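Local coordinates for protein yncA (Salmonella typhimurium, PDB 3DR6) that probably transfers an acetyl group from acetyl-CoA to an acceptor substrate, as a member of the GNAT acetyltransferase family, at residues E19-A24 against I31-T36; E47-L52 against Y68-D73; V84-Y89 against R132-L137; M145-V148 against R154-D157. All coordinates share one frame; numbering follows the deposited sequence.

Contact 1 (E19-A24 against I31-T36)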
loop_
_atom_site.group_PDB
_atom_site.type_symbol
_atom_site.label_atom_id
_atom_site.label_comp_id
_atom_site.label_asym_id
_atom_site.label_seq_id
_atom_site.Cartn_x
_atom_site.Cartn_y
_atom_site.Cartn_z
ATOM N N GLU C 19 12.283 9.166 19.670
ATOM C CA GLU C 19 12.261 10.632 19.600
ATOM C C GLU C 19 12.142 11.122 18.165
ATOM O O GLU C 19 11.348 12.000 17.880
ATOM C CB GLU C 19 13.523 11.235 20.203
ATOM C CG GLU C 19 13.595 11.171 21.683
ATOM C CD GLU C 19 14.761 12.000 22.207
ATOM O OE1 GLU C 19 15.584 12.466 21.375
ATOM O OE2 GLU C 19 14.845 12.179 23.440
ATOM N N ILE C 20 12.957 10.556 17.276
ATOM C CA ILE C 20 12.965 10.967 15.874
ATOM C C ILE C 20 11.619 10.626 15.196
ATOM O O ILE C 20 11.080 11.451 14.445
ATOM C CB ILE C 20 14.153 10.361 15.100
ATOM C CG1 ILE C 20 15.476 10.892 15.666
ATOM C CG2 ILE C 20 14.031 10.684 13.616
ATOM C CD1 ILE C 20 16.711 10.025 15.350
ATOM N N TYR C 21 11.107 9.417 15.459
ATOM C CA TYR C 21 9.779 8.970 14.953
ATOM C C TYR C 21 8.660 9.931 15.381
ATOM O O TYR C 21 7.866 10.400 14.538
ATOM C CB TYR C 21 9.458 7.542 15.447
ATOM C CG TYR C 21 8.106 7.030 14.999
ATOM C CD1 TYR C 21 7.979 6.367 13.782
ATOM C CD2 TYR C 21 6.956 7.213 15.783
ATOM C CE1 TYR C 21 6.741 5.896 13.360
ATOM C CE2 TYR C 21 5.704 6.723 15.360
ATOM C CZ TYR C 21 5.621 6.068 14.143
ATOM O OH TYR C 21 4.408 5.582 13.667
ATOM N N ASN C 22 8.600 10.215 16.682
ATOM C CA ASN C 22 7.596 11.124 17.255
ATOM C C ASN C 22 7.695 12.543 16.723
ATOM O O ASN C 22 6.666 13.181 16.490
ATOM C CB ASN C 22 7.664 11.120 18.789
ATOM C CG ASN C 22 7.110 9.838 19.382
ATOM O OD1 ASN C 22 6.368 9.106 18.717
ATOM N ND2 ASN C 22 7.459 9.561 20.645
ATOM N N HIS C 23 8.919 13.026 16.523
ATOM C CA HIS C 23 9.109 14.302 15.836
ATOM C C HIS C 23 8.467 14.278 14.435
ATOM O O HIS C 23 7.720 15.200 14.067
ATOM C CB HIS C 23 10.583 14.681 15.704
ATOM C CG HIS C 23 10.801 15.824 14.763
ATOM N ND1 HIS C 23 11.209 15.648 13.459
ATOM C CD2 HIS C 23 10.565 17.148 14.907
ATOM C CE1 HIS C 23 11.251 16.821 12.853
ATOM N NE2 HIS C 23 10.878 17.749 13.715
ATOM N N ALA C 24 8.774 13.229 13.666
ATOM C CA ALA C 24 8.212 13.093 12.317
ATOM C C ALA C 24 6.678 13.119 12.390
ATOM O O ALA C 24 6.017 13.834 11.623
ATOM C CB ALA C 24 8.697 11.818 11.671
ATOM N N ILE C 31 5.767 11.522 7.653
ATOM C CA ILE C 31 5.072 10.279 7.959
ATOM C C ILE C 31 3.611 10.617 8.152
ATOM O O ILE C 31 3.284 11.604 8.839
ATOM C CB ILE C 31 5.635 9.542 9.220
ATOM C CG1 ILE C 31 4.971 8.170 9.368
ATOM C CG2 ILE C 31 5.428 10.353 10.518
ATOM C CD1 ILE C 31 5.701 7.249 10.332
ATOM N N TRP C 32 2.724 9.818 7.546
ATOM C CA TRP C 32 1.294 10.123 7.649
ATOM C C TRP C 32 0.624 9.284 8.752
ATOM O O TRP C 32 -0.335 8.554 8.511
ATOM C CB TRP C 32 0.565 10.044 6.275
ATOM C CG TRP C 32 1.119 11.043 5.231
ATOM C CD1 TRP C 32 2.085 12.012 5.440
ATOM C CD2 TRP C 32 0.769 11.129 3.841
ATOM N NE1 TRP C 32 2.354 12.682 4.259
ATOM C CE2 TRP C 32 1.553 12.162 3.269
ATOM C CE3 TRP C 32 -0.152 10.440 3.023
ATOM C CZ2 TRP C 32 1.452 12.523 1.916
ATOM C CZ3 TRP C 32 -0.253 10.804 1.679
ATOM C CH2 TRP C 32 0.546 11.832 1.141
ATOM N N ASN C 33 1.178 9.399 9.960
ATOM C CA ASN C 33 0.613 8.874 11.188
ATOM C C ASN C 33 0.465 10.059 12.123
ATOM O O ASN C 33 1.227 11.021 11.998
ATOM C CB ASN C 33 1.567 7.865 11.845
ATOM C CG ASN C 33 1.298 6.421 11.437
ATOM O OD1 ASN C 33 2.199 5.570 11.537
ATOM N ND2 ASN C 33 0.072 6.123 11.007
ATOM N N ASP C 34 -0.470 9.975 13.071
ATOM C CA ASP C 34 -0.864 11.137 13.885
ATOM C C ASP C 34 -0.502 11.116 15.374
ATOM O O ASP C 34 -0.412 12.176 15.993
ATOM C CB ASP C 34 -2.367 11.394 13.748
ATOM C CG ASP C 34 -2.795 11.619 12.298
ATOM O OD1 ASP C 34 -2.052 12.266 11.547
ATOM O OD2 ASP C 34 -3.882 11.152 11.921
ATOM N N ARG C 35 -0.338 9.935 15.954
ATOM C CA ARG C 35 -0.051 9.867 17.383
ATOM C C ARG C 35 1.347 9.328 17.690
ATOM O O ARG C 35 1.910 8.492 16.966
ATOM C CB ARG C 35 -1.108 9.063 18.158
ATOM C CG ARG C 35 -2.452 9.773 18.353
ATOM C CD ARG C 35 -3.539 9.160 17.488
ATOM N NE ARG C 35 -4.070 7.908 18.043
ATOM C CZ ARG C 35 -3.594 6.680 17.794
ATOM N NH1 ARG C 35 -2.544 6.497 16.994
ATOM N NH2 ARG C 35 -4.168 5.619 18.354
ATOM N N THR C 36 1.882 9.834 18.789
ATOM C CA THR C 36 3.205 9.461 19.262
ATOM C C THR C 36 3.167 8.054 19.863
ATOM O O THR C 36 2.097 7.549 20.232
ATOM C CB THR C 36 3.682 10.460 20.308
ATOM O OG1 THR C 36 2.655 10.627 21.289
ATOM C CG2 THR C 36 3.976 11.821 19.661
HETATM O O HOH W 1 2.154 6.440 15.240
#
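In this GNAT-family fold, helix 14-27 is followed by a loop that folds back along it before helix 39-52 begins, and Tyr21, Asn22 and Ala24 of the helix meet that returning loop at Ile31, Asn33 and Thr36. The Tyr21 ring reaches across because CG stands anti to the backbone N (chi1 179°), and its CE1 lies 3.5 Å from Ile31 CD1, the two side chains crossing at about a right angle. The other branch of Ile31 turns to the helix backbone: CG2 is 3.6 Å from Ala24 C and 3.8 Å from Ala24 CB. At the far end of the ring, one water in the ring plane joins Tyr21 OH (2.9 Å) to the carbonyl Arg35 O (2.7 Å), donating to the latter. Asn22 OD1 rests 3.2 Å from Thr36 CA, but its hydrogen-bond partner is the next backbone amide, Val37 N. Tyr89 packs on both Ala24 and Ile31, while Arg42 makes a cation-pi contact with Tyr21. Apolar packing thus holds the Ile31 end of the loop, whereas the Thr36 end is tied by Asn22 OD1 to Val37 N, and a water couples the tyrosine hydroxyl to the loop backbone.

Contact 2 (E47-L52 against Y68-D73)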
loop_
_atom_site.group_PDB
_atom_site.type_symbol
_atom_site.label_atom_id
_atom_site.label_comp_id
_atom_site.label_asym_id
_atom_site.label_seq_id
_atom_site.Cartn_x
_atom_site.Cartn_y
_atom_site.Cartn_z
ATOM N N GLU C 47 12.113 -5.314 16.892
ATOM C CA GLU C 47 12.155 -6.778 16.950
ATOM C C GLU C 47 11.435 -7.423 15.771
ATOM O O GLU C 47 11.950 -8.351 15.150
ATOM C CB GLU C 47 11.598 -7.288 18.285
ATOM C CG GLU C 47 12.471 -6.922 19.504
ATOM C CD GLU C 47 13.852 -7.590 19.492
ATOM O OE1 GLU C 47 13.996 -8.675 18.877
ATOM O OE2 GLU C 47 14.791 -7.035 20.120
ATOM N N ALA C 48 10.246 -6.925 15.460
ATOM C CA ALA C 48 9.516 -7.397 14.301
ATOM C C ALA C 48 10.359 -7.297 13.023
ATOM O O ALA C 48 10.385 -8.244 12.224
ATOM C CB ALA C 48 8.202 -6.657 14.163
ATOM N N ARG C 49 11.065 -6.174 12.832
ATOM C CA ARG C 49 11.948 -6.020 11.661
ATOM C C ARG C 49 13.057 -7.058 11.666
ATOM O O ARG C 49 13.327 -7.687 10.635
ATOM C CB ARG C 49 12.541 -4.607 11.558
ATOM C CG ARG C 49 11.560 -3.570 11.102
ATOM C CD ARG C 49 11.170 -3.774 9.642
ATOM N NE ARG C 49 9.877 -3.193 9.307
ATOM C CZ ARG C 49 9.710 -1.931 8.918
ATOM N NH1 ARG C 49 10.748 -1.119 8.848
ATOM N NH2 ARG C 49 8.501 -1.462 8.625
ATOM N N GLN C 50 13.697 -7.234 12.827
ATOM C CA GLN C 50 14.730 -8.261 12.997
ATOM C C GLN C 50 14.193 -9.647 12.625
ATOM O O GLN C 50 14.876 -10.426 11.957
ATOM C CB GLN C 50 15.284 -8.278 14.433
ATOM C CG GLN C 50 15.894 -6.949 14.917
ATOM C CD GLN C 50 16.884 -6.349 13.917
ATOM O OE1 GLN C 50 16.558 -5.410 13.166
ATOM N NE2 GLN C 50 18.092 -6.898 13.892
ATOM N N LEU C 51 12.963 -9.931 13.052
ATOM C CA LEU C 51 12.296 -11.206 12.763
ATOM C C LEU C 51 12.129 -11.418 11.252
ATOM O O LEU C 51 12.250 -12.537 10.760
ATOM C CB LEU C 51 10.932 -11.265 13.472
ATOM C CG LEU C 51 10.757 -11.641 14.957
ATOM C CD1 LEU C 51 11.941 -11.282 15.896
ATOM C CD2 LEU C 51 9.446 -11.034 15.495
ATOM N N LEU C 52 11.859 -10.334 10.519
ATOM C CA LEU C 52 11.720 -10.388 9.057
ATOM C C LEU C 52 13.070 -10.411 8.331
ATOM O O LEU C 52 13.125 -10.621 7.118
ATOM C CB LEU C 52 10.879 -9.211 8.544
ATOM C CG LEU C 52 9.382 -9.121 8.840
ATOM C CD1 LEU C 52 8.857 -7.801 8.327
ATOM C CD2 LEU C 52 8.610 -10.262 8.200
ATOM N N TYR C 68 17.710 7.706 11.414
ATOM C CA TYR C 68 17.558 6.276 11.255
ATOM C C TYR C 68 16.828 5.943 9.956
ATOM O O TYR C 68 16.152 6.806 9.355
ATOM C CB TYR C 68 16.861 5.642 12.474
ATOM C CG TYR C 68 15.341 5.766 12.523
ATOM C CD1 TYR C 68 14.725 6.880 13.113
ATOM C CD2 TYR C 68 14.520 4.752 12.010
ATOM C CE1 TYR C 68 13.349 6.987 13.178
ATOM C CE2 TYR C 68 13.127 4.855 12.070
ATOM C CZ TYR C 68 12.553 5.970 12.652
ATOM O OH TYR C 68 11.173 6.069 12.721
ATOM N N ALA C 69 16.981 4.695 9.527
ATOM C CA ALA C 69 16.376 4.230 8.272
ATOM C C ALA C 69 15.996 2.760 8.393
ATOM O O ALA C 69 16.666 1.976 9.086
ATOM C CB ALA C 69 17.327 4.443 7.106
ATOM N N SER C 70 14.913 2.394 7.723
ATOM C CA SER C 70 14.498 0.986 7.659
ATOM C C SER C 70 13.693 0.785 6.382
ATOM O O SER C 70 13.384 1.757 5.684
ATOM C CB SER C 70 13.644 0.624 8.888
ATOM O OG SER C 70 13.460 -0.788 8.974
ATOM N N PHE C 71 13.374 -0.465 6.065
ATOM C CA PHE C 71 12.308 -0.715 5.101
ATOM C C PHE C 71 11.421 -1.836 5.585
ATOM O O PHE C 71 11.833 -2.677 6.429
ATOM C CB PHE C 71 12.842 -0.951 3.673
ATOM C CG PHE C 71 13.725 -2.169 3.514
ATOM C CD1 PHE C 71 13.180 -3.458 3.592
ATOM C CD2 PHE C 71 15.090 -2.018 3.227
ATOM C CE1 PHE C 71 13.989 -4.600 3.411
ATOM C CE2 PHE C 71 15.919 -3.157 3.037
ATOM C CZ PHE C 71 15.358 -4.449 3.138
ATOM N N GLY C 72 10.206 -1.834 5.054
ATOM C CA GLY C 72 9.265 -2.925 5.252
ATOM C C GLY C 72 8.564 -3.287 3.965
ATOM O O GLY C 72 8.791 -2.671 2.920
ATOM N N ASP C 73 7.716 -4.297 4.034
ATOM C CA ASP C 73 6.944 -4.695 2.868
ATOM C C ASP C 73 6.058 -3.539 2.443
ATOM O O ASP C 73 5.478 -2.848 3.286
ATOM C CB ASP C 73 6.109 -5.926 3.167
ATOM C CG ASP C 73 6.965 -7.127 3.513
ATOM O OD1 ASP C 73 8.059 -7.282 2.939
ATOM O OD2 ASP C 73 6.537 -7.914 4.386
#
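Arg49 lays its guanidinium over the backbone of Phe71 and Gly72, with Phe71 C 3.4 Å above the plane and offset toward the rim, and Gly72 CA on the same face, 3.8 Å from Arg49 NH2. The edge of the group serves Ser70: Arg49 NH1 donates to Ser70 OG at 2.7 Å, and the oxygen lies only 3° out of the guanidinium plane. The N-H...O angle of 136° shows that the bond is nevertheless noticeably bent. Phe71 O is also near, 3.1 Å from Arg49 NH1, yet it sits over the face, where the N-H directions do not reach it, and the angle is too poor for a hydrogen bond. A bend in the arginine chain at chi2 folds it back, bringing Arg49 CD to 3.5 Å from Phe71 O. In the GNAT fold this is helix-on-sheet packing: helix 39-52 lies over strand 64-73 with the segment axes 10.0 Å apart at closest approach and inclined at 64°. Gly72, lacking a side chain, lets the guanidinium settle directly on the strand. Ser70 OG is gripped a second time through a hydrogen bond with Pro55 O, which ties the serine to the chain leading into strand 56-61. Arg49 also touches Tyr54 and Val56. On the opposite face of the sheet, Phe71 packs against Leu107 and Ala111 of helix 99-113.

Contact 3 (V84-Y89 against R132-L137)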
loop_
_atom_site.group_PDB
_atom_site.type_symbol
_atom_site.label_atom_id
_atom_site.label_comp_id
_atom_site.label_asym_id
_atom_site.label_seq_id
_atom_site.Cartn_x
_atom_site.Cartn_y
_atom_site.Cartn_z
ATOM N N VAL C 84 9.823 -3.354 -1.477
ATOM C CA VAL C 84 9.858 -2.794 -0.131
ATOM C C VAL C 84 9.694 -1.277 -0.190
ATOM O O VAL C 84 9.993 -0.642 -1.214
ATOM C CB VAL C 84 11.150 -3.177 0.652
ATOM C CG1 VAL C 84 11.123 -4.686 1.054
ATOM C CG2 VAL C 84 12.440 -2.779 -0.143
ATOM N N GLU C 85 9.206 -0.707 0.905
ATOM C CA GLU C 85 9.073 0.729 1.029
ATOM C C GLU C 85 9.930 1.212 2.200
ATOM O O GLU C 85 9.846 0.661 3.322
ATOM C CB GLU C 85 7.604 1.118 1.267
ATOM C CG GLU C 85 7.459 2.599 1.492
ATOM C CD GLU C 85 6.025 3.032 1.666
ATOM O OE1 GLU C 85 5.129 2.150 1.554
ATOM O OE2 GLU C 85 5.823 4.251 1.917
ATOM N N HIS C 86 10.724 2.258 1.951
ATOM C CA HIS C 86 11.721 2.718 2.935
ATOM C C HIS C 86 11.135 3.771 3.854
ATOM O O HIS C 86 10.152 4.404 3.517
ATOM C CB HIS C 86 13.023 3.235 2.253
ATOM C CG HIS C 86 12.932 4.622 1.671
ATOM N ND1 HIS C 86 12.765 5.749 2.445
ATOM C CD2 HIS C 86 13.045 5.060 0.392
ATOM C CE1 HIS C 86 12.730 6.816 1.662
ATOM N NE2 HIS C 86 12.926 6.422 0.414
ATOM N N SER C 87 11.750 3.930 5.013
ATOM C CA SER C 87 11.480 5.071 5.852
ATOM C C SER C 87 12.840 5.566 6.333
ATOM O O SER C 87 13.646 4.789 6.869
ATOM C CB SER C 87 10.501 4.713 6.986
ATOM O OG SER C 87 11.082 3.791 7.922
ATOM N N VAL C 88 13.120 6.833 6.042
ATOM C CA VAL C 88 14.369 7.475 6.453
ATOM C C VAL C 88 13.998 8.768 7.173
ATOM O O VAL C 88 13.348 9.654 6.581
ATOM C CB VAL C 88 15.265 7.789 5.224
ATOM C CG1 VAL C 88 16.486 8.571 5.636
ATOM C CG2 VAL C 88 15.673 6.509 4.511
ATOM N N TYR C 89 14.382 8.879 8.441
ATOM C CA TYR C 89 14.049 10.070 9.223
ATOM C C TYR C 89 15.305 10.622 9.871
ATOM O O TYR C 89 16.040 9.905 10.549
ATOM C CB TYR C 89 12.971 9.757 10.278
ATOM C CG TYR C 89 11.689 9.180 9.689
ATOM C CD1 TYR C 89 10.934 9.912 8.770
ATOM C CD2 TYR C 89 11.245 7.907 10.046
ATOM C CE1 TYR C 89 9.755 9.377 8.197
ATOM C CE2 TYR C 89 10.069 7.376 9.495
ATOM C CZ TYR C 89 9.340 8.125 8.575
ATOM O OH TYR C 89 8.185 7.614 8.011
ATOM N N ARG C 132 14.326 15.516 -5.341
ATOM C CA ARG C 132 15.697 15.710 -5.858
ATOM C C ARG C 132 16.679 14.673 -5.308
ATOM O O ARG C 132 17.492 14.107 -6.064
ATOM C CB ARG C 132 16.150 17.143 -5.517
ATOM C CG ARG C 132 17.528 17.573 -6.011
ATOM C CD ARG C 132 17.777 19.079 -5.657
ATOM N NE ARG C 132 16.520 19.845 -5.608
ATOM C CZ ARG C 132 16.041 20.499 -4.541
ATOM N NH1 ARG C 132 14.869 21.130 -4.618
ATOM N NH2 ARG C 132 16.727 20.544 -3.401
ATOM N N LEU C 133 16.597 14.426 -4.003
ATOM C CA LEU C 133 17.467 13.484 -3.325
ATOM C C LEU C 133 17.248 12.104 -3.937
ATOM O O LEU C 133 18.184 11.386 -4.238
ATOM C CB LEU C 133 17.152 13.466 -1.826
ATOM C CG LEU C 133 17.933 12.522 -0.898
ATOM C CD1 LEU C 133 17.930 13.036 0.535
ATOM C CD2 LEU C 133 17.410 11.082 -0.956
ATOM N N HIS C 134 15.989 11.728 -4.114
ATOM C CA HIS C 134 15.703 10.432 -4.715
ATOM C C HIS C 134 16.149 10.299 -6.177
ATOM O O HIS C 134 16.686 9.257 -6.557
ATOM C CB HIS C 134 14.204 10.107 -4.532
ATOM C CG HIS C 134 13.865 9.668 -3.141
ATOM N ND1 HIS C 134 13.590 10.555 -2.119
ATOM C CD2 HIS C 134 13.737 8.432 -2.609
ATOM C CE1 HIS C 134 13.340 9.881 -1.010
ATOM N NE2 HIS C 134 13.400 8.592 -1.287
ATOM N N HIS C 135 15.920 11.328 -6.996
ATOM C CA HIS C 135 16.418 11.331 -8.381
ATOM C C HIS C 135 17.931 11.099 -8.424
ATOM O O HIS C 135 18.439 10.393 -9.318
ATOM C CB HIS C 135 16.119 12.665 -9.071
ATOM C CG HIS C 135 14.736 12.774 -9.636
ATOM N ND1 HIS C 135 14.140 11.773 -10.380
ATOM C CD2 HIS C 135 13.845 13.797 -9.601
ATOM C CE1 HIS C 135 12.931 12.164 -10.748
ATOM N NE2 HIS C 135 12.735 13.396 -10.305
ATOM N N SER C 136 18.639 11.679 -7.452
ATOM C CA SER C 136 20.101 11.593 -7.401
ATOM C C SER C 136 20.596 10.185 -7.074
ATOM O O SER C 136 21.800 9.898 -7.225
ATOM C CB SER C 136 20.698 12.597 -6.392
ATOM O OG SER C 136 20.682 12.102 -5.063
ATOM N N LEU C 137 19.682 9.325 -6.612
ATOM C CA LEU C 137 19.983 7.919 -6.362
ATOM C C LEU C 137 19.344 6.994 -7.401
ATOM O O LEU C 137 19.328 5.753 -7.236
ATOM C CB LEU C 137 19.553 7.521 -4.940
ATOM C CG LEU C 137 20.493 7.819 -3.762
ATOM C CD1 LEU C 137 19.730 7.816 -2.432
ATOM C CD2 LEU C 137 21.663 6.836 -3.706
#
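Strand segment 84-89 and segment 132-137, which covers the C-terminal part of helix 128-135 and the turn after it, keep their backbones well apart: the nearest CA atoms, those of His86 and His134, are 11.6 Å from each other, and only 71 Å² is buried between the segments. Two imidazoles span the gap. They come from opposite directions and meet at their edges, His86 NE2 to His134 NE2 at 2.8 Å, in a hydrogen bond of 155° in which either nitrogen could be the donor. Each NE2 lies near the plane of the other ring, at its edge, so although the planes are only 9° apart the rings meet rim to rim and do not stack. His86 aims its ring across the gap with CG placed between its own backbone N and carbonyl carbon (chi1 78°). The other ring nitrogen, His134 ND1, is hydrogen-bonded to Ser130 O one helical turn earlier, which fixes the rotation of that ring. Leu133 CD2 lies 4.0 Å above one face of the His134 ring, and Phe139 meets that ring edge-to-face. Ala121 of strand 118-124 and Leu104 of helix 99-113 touch both histidines. Helices packed on a face of the central sheet are the GNAT arrangement, and here the histidine pair bridges strand 83-90 to helix 128-135.

Contact 4 (M145-V148 against R154-D157)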
loop_
_atom_site.group_PDB
_atom_site.type_symbol
_atom_site.label_atom_id
_atom_site.label_comp_id
_atom_site.label_asym_id
_atom_site.label_seq_id
_atom_site.Cartn_x
_atom_site.Cartn_y
_atom_site.Cartn_z
HETATM N N MSE C 145 -0.586 11.065 -6.794
HETATM C CA MSE C 145 -1.907 10.649 -6.341
HETATM C C MSE C 145 -2.518 11.712 -5.461
HETATM O O MSE C 145 -2.175 11.812 -4.287
HETATM C CB MSE C 145 -1.785 9.315 -5.600
HETATM C CG MSE C 145 -1.179 8.226 -6.519
HETATM SE SE MSE C 145 -1.061 6.437 -5.763
HETATM C CE MSE C 145 -2.928 5.966 -5.849
ATOM N N PRO C 146 -3.399 12.547 -6.042
ATOM C CA PRO C 146 -3.944 13.660 -5.227
ATOM C C PRO C 146 -4.928 13.250 -4.108
ATOM O O PRO C 146 -5.767 12.345 -4.284
ATOM C CB PRO C 146 -4.646 14.583 -6.247
ATOM C CG PRO C 146 -4.530 13.930 -7.582
ATOM C CD PRO C 146 -3.873 12.544 -7.434
ATOM N N GLN C 147 -4.796 13.920 -2.973
ATOM C CA GLN C 147 -5.755 13.839 -1.850
ATOM C C GLN C 147 -5.962 12.444 -1.227
ATOM O O GLN C 147 -7.025 12.180 -0.639
ATOM C CB GLN C 147 -7.106 14.502 -2.214
ATOM C CG GLN C 147 -6.930 15.958 -2.688
ATOM C CD GLN C 147 -8.207 16.785 -2.758
ATOM O OE1 GLN C 147 -9.224 16.501 -2.111
ATOM N NE2 GLN C 147 -8.137 17.864 -3.547
ATOM N N VAL C 148 -4.951 11.570 -1.367
ATOM C CA VAL C 148 -5.019 10.207 -0.824
ATOM C C VAL C 148 -4.674 10.204 0.679
ATOM O O VAL C 148 -5.008 9.265 1.410
ATOM C CB VAL C 148 -4.156 9.177 -1.639
ATOM C CG1 VAL C 148 -4.769 8.931 -3.030
ATOM C CG2 VAL C 148 -2.680 9.627 -1.774
ATOM N N ARG C 154 -5.606 19.334 6.195
ATOM C CA ARG C 154 -5.573 19.393 4.728
ATOM C C ARG C 154 -5.449 18.028 4.057
ATOM O O ARG C 154 -4.834 17.121 4.611
ATOM C CB ARG C 154 -4.467 20.345 4.241
ATOM C CG ARG C 154 -3.051 19.802 4.211
ATOM C CD ARG C 154 -2.053 20.924 3.870
ATOM N NE ARG C 154 -0.718 20.352 3.711
ATOM C CZ ARG C 154 0.144 20.247 4.711
ATOM N NH1 ARG C 154 1.326 19.709 4.510
ATOM N NH2 ARG C 154 -0.185 20.714 5.913
ATOM N N TRP C 155 -6.035 17.891 2.866
ATOM C CA TRP C 155 -5.788 16.691 2.045
ATOM C C TRP C 155 -4.374 16.764 1.514
ATOM O O TRP C 155 -3.902 17.862 1.148
ATOM C CB TRP C 155 -6.771 16.599 0.876
ATOM C CG TRP C 155 -8.211 16.477 1.331
ATOM C CD1 TRP C 155 -9.204 17.386 1.148
ATOM C CD2 TRP C 155 -8.797 15.364 2.031
ATOM N NE1 TRP C 155 -10.377 16.919 1.694
ATOM C CE2 TRP C 155 -10.154 15.682 2.250
ATOM C CE3 TRP C 155 -8.290 14.133 2.510
ATOM C CZ2 TRP C 155 -11.051 14.803 2.923
ATOM C CZ3 TRP C 155 -9.181 13.251 3.183
ATOM C CH2 TRP C 155 -10.540 13.599 3.379
ATOM N N LEU C 156 -3.691 15.625 1.506
ATOM C CA LEU C 156 -2.305 15.531 1.069
ATOM C C LEU C 156 -2.183 14.718 -0.210
ATOM O O LEU C 156 -2.907 13.705 -0.386
ATOM C CB LEU C 156 -1.441 14.872 2.159
ATOM C CG LEU C 156 -1.420 15.502 3.548
ATOM C CD1 LEU C 156 -0.524 14.667 4.467
ATOM C CD2 LEU C 156 -0.935 16.951 3.488
ATOM N N ASP C 157 -1.259 15.151 -1.085
ATOM C CA ASP C 157 -0.959 14.440 -2.332
ATOM C C ASP C 157 0.275 13.558 -2.128
ATOM O O ASP C 157 1.241 13.955 -1.433
ATOM C CB ASP C 157 -0.702 15.415 -3.481
ATOM C CG ASP C 157 -1.863 16.398 -3.699
ATOM O OD1 ASP C 157 -3.008 16.162 -3.239
ATOM O OD2 ASP C 157 -1.595 17.444 -4.337
#
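Gln147 and Asp157 carry the tightly bonded part of this contact, where the type II turn from Met145 to Val148 presses on strand 154-164. Gln147 N donates to Asp157 OD1 at 2.9 Å with an angle of 152°, meeting the carboxylate on its anti side and 26° out of plane. Asp157 CG, anti to its own carbonyl carbon, brings OD1 to the Gln147 amide, where it also lies 3.3 Å from Pro146 CA. The backbones approach closely too: Asp157 CA makes a CH...O contact of 3.5 Å with Met145 O, and Gln147 CA is 3.2 Å from Leu156 O. Asp157 OD2 is engaged by Gln126, so both carboxylate oxygens are used.

Between Gln147 and Trp155 the contact is van der Waals alone. There the extended glutamine crosses the tryptophan side chain at about a right angle, its CG 3.6 Å from Trp155 CB, and its amide plane lies 10° from that of the indole. Gln147 OE1 approaches Trp155 CD1 to 3.4 Å, but its hydrogen bond goes to His117 of the second subunit, which also stacks on Trp155; Trp155 NE1 is bonded to His168 O of that subunit. Beyond, Arg154 is exposed and takes no part. The turn interrupts strand 140-151, outermost in the sheet of this chain, beside strand 154-164, and Leu156 faces Trp32 from the loop after helix 14-27.

Overall arrangement
Along the chain the four contacts follow in series, each closing before the next opens. Contacts 1, 2 and 3 have centres about 16 to 18 Å apart and touch one another: Tyr21 packs on Tyr68, Ile31 on Tyr89, and neighbouring strands 64-73 and 83-90 of the mixed sheet link contacts 2 and 3 through probable backbone hydrogen bonds. Contact 4 lies farther along that sheet, about 27 Å from contact 2 between centres and on the opposite side of the chain's centre; Trp32 joins it to contact 1 by packing on Leu156. Contacts 1 and 4 both meet the second subunit, as does Glu85 of contact 3, so the dimer interface draws on the early loop, strand 83-90 and the late hairpin.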